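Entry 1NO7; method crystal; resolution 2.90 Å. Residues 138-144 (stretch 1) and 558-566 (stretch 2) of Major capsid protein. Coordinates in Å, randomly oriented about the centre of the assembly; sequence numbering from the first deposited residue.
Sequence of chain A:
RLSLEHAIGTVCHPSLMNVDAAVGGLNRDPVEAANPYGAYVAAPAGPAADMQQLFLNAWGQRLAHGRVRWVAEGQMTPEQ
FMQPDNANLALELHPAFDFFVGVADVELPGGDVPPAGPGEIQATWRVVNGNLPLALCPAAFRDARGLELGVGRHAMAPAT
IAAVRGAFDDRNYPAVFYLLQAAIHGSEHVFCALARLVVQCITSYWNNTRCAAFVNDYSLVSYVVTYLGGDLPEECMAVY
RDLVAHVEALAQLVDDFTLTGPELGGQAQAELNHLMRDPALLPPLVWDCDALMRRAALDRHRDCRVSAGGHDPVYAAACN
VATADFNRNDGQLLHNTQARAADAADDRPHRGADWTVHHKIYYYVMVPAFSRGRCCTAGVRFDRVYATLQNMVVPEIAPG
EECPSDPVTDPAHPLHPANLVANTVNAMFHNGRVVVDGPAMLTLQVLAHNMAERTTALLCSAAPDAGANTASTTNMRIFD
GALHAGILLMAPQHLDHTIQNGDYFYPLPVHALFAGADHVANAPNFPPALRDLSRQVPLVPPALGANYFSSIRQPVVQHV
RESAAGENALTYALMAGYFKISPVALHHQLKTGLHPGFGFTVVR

Stretch 1 138-144: PAAFRDA
Stretch 2 558-566: QHVRESAAG

Pro 138 occupies the N-cap position of a helix that runs from Ala 139 through Ala 144 and beyond. Stretch 2 is the end of a helix from Gln 558 to Glu 562 that begins earlier in the chain, followed by a loop from Ser 563 to Gly 566. Ser 563 leaves helical geometry at phi/psi -51/151, and Ala 565 sits at -120/159. N of Ser 563 donates to O of His 559 at 2.7 Å. The two helix axes cross nearly at right angles (-83°) and approach to 10.4 Å. CA of Ala 139 lies 5.9 Å from CA of His 559; CA of Asp 143 lies 6.7 Å from CA of Ala 565.

Asp 143 (chi1 -90°, chi2 28°) is the main acceptor. Its CA-to-CB bond points sideways, but the carboxylate reaches stretch 2. OD1 of Asp 143 accepts from NE2 of His 559 at 2.8 Å, near the ring plane, where the ring nitrogen can donate. OD2 of Asp 143 accepts from OG of Ser 563 (chi1 t) at 2.7 Å, and weakly from N of Ala 564 at 3.4 Å. Both carboxylate oxygens are thus satisfied.

His 559 is t, with chi2 179°. CG of Arg 142 (chi1 39°, p; chi2 -130°; chi3 -50°, m) lies over one face of its ring, 4.0 Å from the centroid, a CH-pi contact. NH1 and NH2 of Arg 142 bond to residues outside the two stretches. CB of Ala 139 packs 4.0 Å from OE2 of Glu 562. Glu 562 OE1 accepts from Gln 558 NE2 at 2.9 Å, within stretch 2.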

ATOM      1  N   PRO A 138     -22.797 -12.610  -6.254  1.00 38.95           N
ATOM      2  CA  PRO A 138     -23.070 -11.316  -6.887  1.00 38.95           C
ATOM      3  C   PRO A 138     -22.477 -10.177  -6.100  1.00 38.95           C
ATOM      4  O   PRO A 138     -22.407 -10.237  -4.866  1.00 38.95           O
ATOM      5  CB  PRO A 138     -24.593 -11.241  -6.901  1.00122.04           C
ATOM      6  CG  PRO A 138     -25.017 -12.662  -6.834  1.00122.04           C
ATOM      7  CD  PRO A 138     -24.056 -13.242  -5.840  1.00122.04           C
ATOM      8  N   ALA A 139     -22.044  -9.142  -6.820  1.00 32.72           N
ATOM      9  CA  ALA A 139     -21.484  -7.951  -6.189  1.00 32.72           C
ATOM     10  C   ALA A 139     -22.646  -7.332  -5.410  1.00 32.72           C
ATOM     11  O   ALA A 139     -22.592  -7.178  -4.170  1.00 32.72           O
ATOM     12  CB  ALA A 139     -20.990  -6.986  -7.276  1.00 29.66           C
ATOM     13  N   ALA A 140     -23.707  -7.025  -6.158  1.00 47.58           N
ATOM     14  CA  ALA A 140     -24.922  -6.445  -5.614  1.00 47.58           C
ATOM     15  C   ALA A 140     -25.251  -7.055  -4.251  1.00 47.58           C
ATOM     16  O   ALA A 140     -25.785  -6.374  -3.366  1.00 47.58           O
ATOM     17  CB  ALA A 140     -26.075  -6.673  -6.583  1.00127.23           C
ATOM     18  N   PHE A 141     -24.940  -8.340  -4.081  1.00 42.14           N
ATOM     19  CA  PHE A 141     -25.212  -9.003  -2.812  1.00 42.14           C
ATOM     20  C   PHE A 141     -24.233  -8.486  -1.759  1.00 42.14           C
ATOM     21  O   PHE A 141     -24.638  -7.782  -0.818  1.00 42.14           O
ATOM     22  CB  PHE A 141     -25.098 -10.534  -2.954  1.00 78.14           C
ATOM     23  CG  PHE A 141     -24.849 -11.252  -1.652  1.00 78.14           C
ATOM     24  CD1 PHE A 141     -25.695 -11.064  -0.565  1.00 78.14           C
ATOM     25  CD2 PHE A 141     -23.736 -12.079  -1.501  1.00 78.14           C
ATOM     26  CE1 PHE A 141     -25.431 -11.683   0.663  1.00 78.14           C
ATOM     27  CE2 PHE A 141     -23.463 -12.703  -0.282  1.00 78.14           C
ATOM     28  CZ  PHE A 141     -24.311 -12.504   0.804  1.00 78.14           C
ATOM     29  N   ARG A 142     -22.948  -8.810  -1.936  1.00 51.42           N
ATOM     30  CA  ARG A 142     -21.921  -8.409  -0.977  1.00 51.42           C
ATOM     31  C   ARG A 142     -22.079  -6.955  -0.566  1.00 51.42           C
ATOM     32  O   ARG A 142     -21.869  -6.617   0.598  1.00 51.42           O
ATOM     33  CB  ARG A 142     -20.508  -8.714  -1.515  1.00 28.33           C
ATOM     34  CG  ARG A 142     -20.297  -8.445  -3.002  1.00 28.33           C
ATOM     35  CD  ARG A 142     -19.653  -9.652  -3.734  1.00 28.33           C
ATOM     36  NE  ARG A 142     -18.448 -10.188  -3.081  1.00 28.33           N
ATOM     37  CZ  ARG A 142     -17.573 -11.004  -3.677  1.00 28.33           C
ATOM     38  NH1 ARG A 142     -17.763 -11.373  -4.940  1.00 28.33           N
ATOM     39  NH2 ARG A 142     -16.508 -11.458  -3.016  1.00 28.33           N
ATOM     40  N   ASP A 143     -22.476  -6.100  -1.504  1.00 23.70           N
ATOM     41  CA  ASP A 143     -22.698  -4.693  -1.175  1.00 23.70           C
ATOM     42  C   ASP A 143     -23.792  -4.674  -0.105  1.00 23.70           C
ATOM     43  O   ASP A 143     -23.577  -4.220   1.028  1.00 23.70           O
ATOM     44  CB  ASP A 143     -23.166  -3.923  -2.410  1.00 95.67           C
ATOM     45  CG  ASP A 143     -22.008  -3.342  -3.202  1.00 95.67           C
ATOM     46  OD1 ASP A 143     -20.907  -3.931  -3.148  1.00 95.67           O
ATOM     47  OD2 ASP A 143     -22.196  -2.306  -3.884  1.00 95.67           O
ATOM     48  N   ALA A 144     -24.966  -5.194  -0.463  1.00 32.74           N
ATOM     49  CA  ALA A 144     -26.093  -5.256   0.463  1.00 32.74           C
ATOM     50  C   ALA A 144     -25.636  -5.801   1.823  1.00 32.74           C
ATOM     51  O   ALA A 144     -26.039  -5.277   2.869  1.00 32.74           O
ATOM     52  CB  ALA A 144     -27.179  -6.137  -0.114  1.00 79.95           C
ATOM     53  N   GLN A 558     -12.383  -7.027  -8.839  1.00 41.82           N
ATOM     54  CA  GLN A 558     -13.529  -6.873  -9.710  1.00 41.82           C
ATOM     55  C   GLN A 558     -14.676  -6.256  -8.926  1.00 41.82           C
ATOM     56  O   GLN A 558     -15.369  -5.349  -9.413  1.00 41.82           O
ATOM     57  CB  GLN A 558     -13.937  -8.234 -10.284  1.00103.51           C
ATOM     58  CG  GLN A 558     -14.953  -8.124 -11.393  1.00103.51           C
ATOM     59  CD  GLN A 558     -14.665  -6.941 -12.290  1.00103.51           C
ATOM     60  OE1 GLN A 558     -13.573  -6.829 -12.857  1.00103.51           O
ATOM     61  NE2 GLN A 558     -15.638  -6.043 -12.420  1.00103.51           N
ATOM     62  N   HIS A 559     -14.861  -6.734  -7.700  1.00 27.54           N
ATOM     63  CA  HIS A 559     -15.933  -6.216  -6.870  1.00 27.54           C
ATOM     64  C   HIS A 559     -15.820  -4.699  -6.839  1.00 27.54           C
ATOM     65  O   HIS A 559     -16.635  -3.999  -7.447  1.00 27.54           O
ATOM     66  CB  HIS A 559     -15.837  -6.778  -5.455  1.00 33.58           C
ATOM     67  CG  HIS A 559     -16.799  -6.148  -4.498  1.00 33.58           C
ATOM     68  ND1 HIS A 559     -16.883  -6.525  -3.170  1.00 33.58           N
ATOM     69  CD2 HIS A 559     -17.704  -5.154  -4.670  1.00 33.58           C
ATOM     70  CE1 HIS A 559     -17.799  -5.784  -2.567  1.00 33.58           C
ATOM     71  NE2 HIS A 559     -18.312  -4.945  -3.454  1.00 33.58           N
ATOM     72  N   VAL A 560     -14.803  -4.207  -6.135  1.00 42.93           N
ATOM     73  CA  VAL A 560     -14.551  -2.770  -6.002  1.00 42.93           C
ATOM     74  C   VAL A 560     -14.824  -2.026  -7.302  1.00 42.93           C
ATOM     75  O   VAL A 560     -15.724  -1.177  -7.376  1.00 42.93           O
ATOM     76  CB  VAL A 560     -13.079  -2.477  -5.645  1.00 24.77           C
ATOM     77  CG1 VAL A 560     -12.906  -0.998  -5.535  1.00 24.77           C
ATOM     78  CG2 VAL A 560     -12.674  -3.178  -4.358  1.00 24.77           C
ATOM     79  N   ARG A 561     -14.025  -2.358  -8.316  1.00 33.87           N
ATOM     80  CA  ARG A 561     -14.117  -1.742  -9.627  1.00 33.87           C
ATOM     81  C   ARG A 561     -15.546  -1.489 -10.064  1.00 33.87           C
ATOM     82  O   ARG A 561     -15.846  -0.398 -10.536  1.00 33.87           O
ATOM     83  CB  ARG A 561     -13.360  -2.584 -10.661  1.00100.14           C
ATOM     84  CG  ARG A 561     -11.847  -2.450 -10.513  1.00100.14           C
ATOM     85  CD  ARG A 561     -11.047  -3.565 -11.188  1.00100.14           C
ATOM     86  NE  ARG A 561     -10.973  -3.453 -12.645  1.00100.14           N
ATOM     87  CZ  ARG A 561     -10.172  -4.195 -13.413  1.00100.14           C
ATOM     88  NH1 ARG A 561      -9.372  -5.103 -12.866  1.00100.14           N
ATOM     89  NH2 ARG A 561     -10.170  -4.032 -14.730  1.00100.14           N
ATOM     90  N   GLU A 562     -16.450  -2.448  -9.887  1.00 58.69           N
ATOM     91  CA  GLU A 562     -17.821  -2.196 -10.319  1.00 58.69           C
ATOM     92  C   GLU A 562     -18.831  -1.889  -9.219  1.00 58.69           C
ATOM     93  O   GLU A 562     -19.920  -1.396  -9.515  1.00 58.69           O
ATOM     94  CB  GLU A 562     -18.337  -3.349 -11.191  1.00109.56           C
ATOM     95  CG  GLU A 562     -18.543  -4.680 -10.492  1.00109.56           C
ATOM     96  CD  GLU A 562     -19.148  -5.726 -11.421  1.00109.56           C
ATOM     97  OE1 GLU A 562     -18.503  -6.073 -12.435  1.00109.56           O
ATOM     98  OE2 GLU A 562     -20.273  -6.197 -11.142  1.00109.56           O
ATOM     99  N   SER A 563     -18.484  -2.154  -7.959  1.00 42.50           N
ATOM    100  CA  SER A 563     -19.420  -1.894  -6.859  1.00 42.50           C
ATOM    101  C   SER A 563     -19.954  -0.479  -6.951  1.00 42.50           C
ATOM    102  O   SER A 563     -19.271   0.413  -7.460  1.00 42.50           O
ATOM    103  CB  SER A 563     -18.754  -2.072  -5.493  1.00 49.89           C
ATOM    104  OG  SER A 563     -19.628  -1.615  -4.468  1.00 49.89           O
ATOM    105  N   ALA A 564     -21.169  -0.263  -6.459  1.00 55.37           N
ATOM    106  CA  ALA A 564     -21.737   1.078  -6.516  1.00 55.37           C
ATOM    107  C   ALA A 564     -22.367   1.463  -5.196  1.00 55.37           C
ATOM    108  O   ALA A 564     -23.545   1.820  -5.138  1.00 55.37           O
ATOM    109  CB  ALA A 564     -22.766   1.174  -7.632  1.00 11.52           C
ATOM    110  N   ALA A 565     -21.571   1.400  -4.135  1.00 51.99           N
ATOM    111  CA  ALA A 565     -22.055   1.746  -2.810  1.00 51.99           C
ATOM    112  C   ALA A 565     -21.285   2.912  -2.196  1.00 51.99           C
ATOM    113  O   ALA A 565     -20.159   3.211  -2.597  1.00 51.99           O
ATOM    114  CB  ALA A 565     -21.957   0.533  -1.902  1.00 74.80           C
ATOM    115  N   GLY A 566     -21.907   3.569  -1.223  1.00 71.07           N
ATOM    116  CA  GLY A 566     -21.238   4.663  -0.551  1.00 71.07           C
ATOM    117  C   GLY A 566     -20.020   4.031   0.081  1.00 71.07           C
ATOM    118  O   GLY A 566     -20.008   2.816   0.301  1.00 71.07           O
TER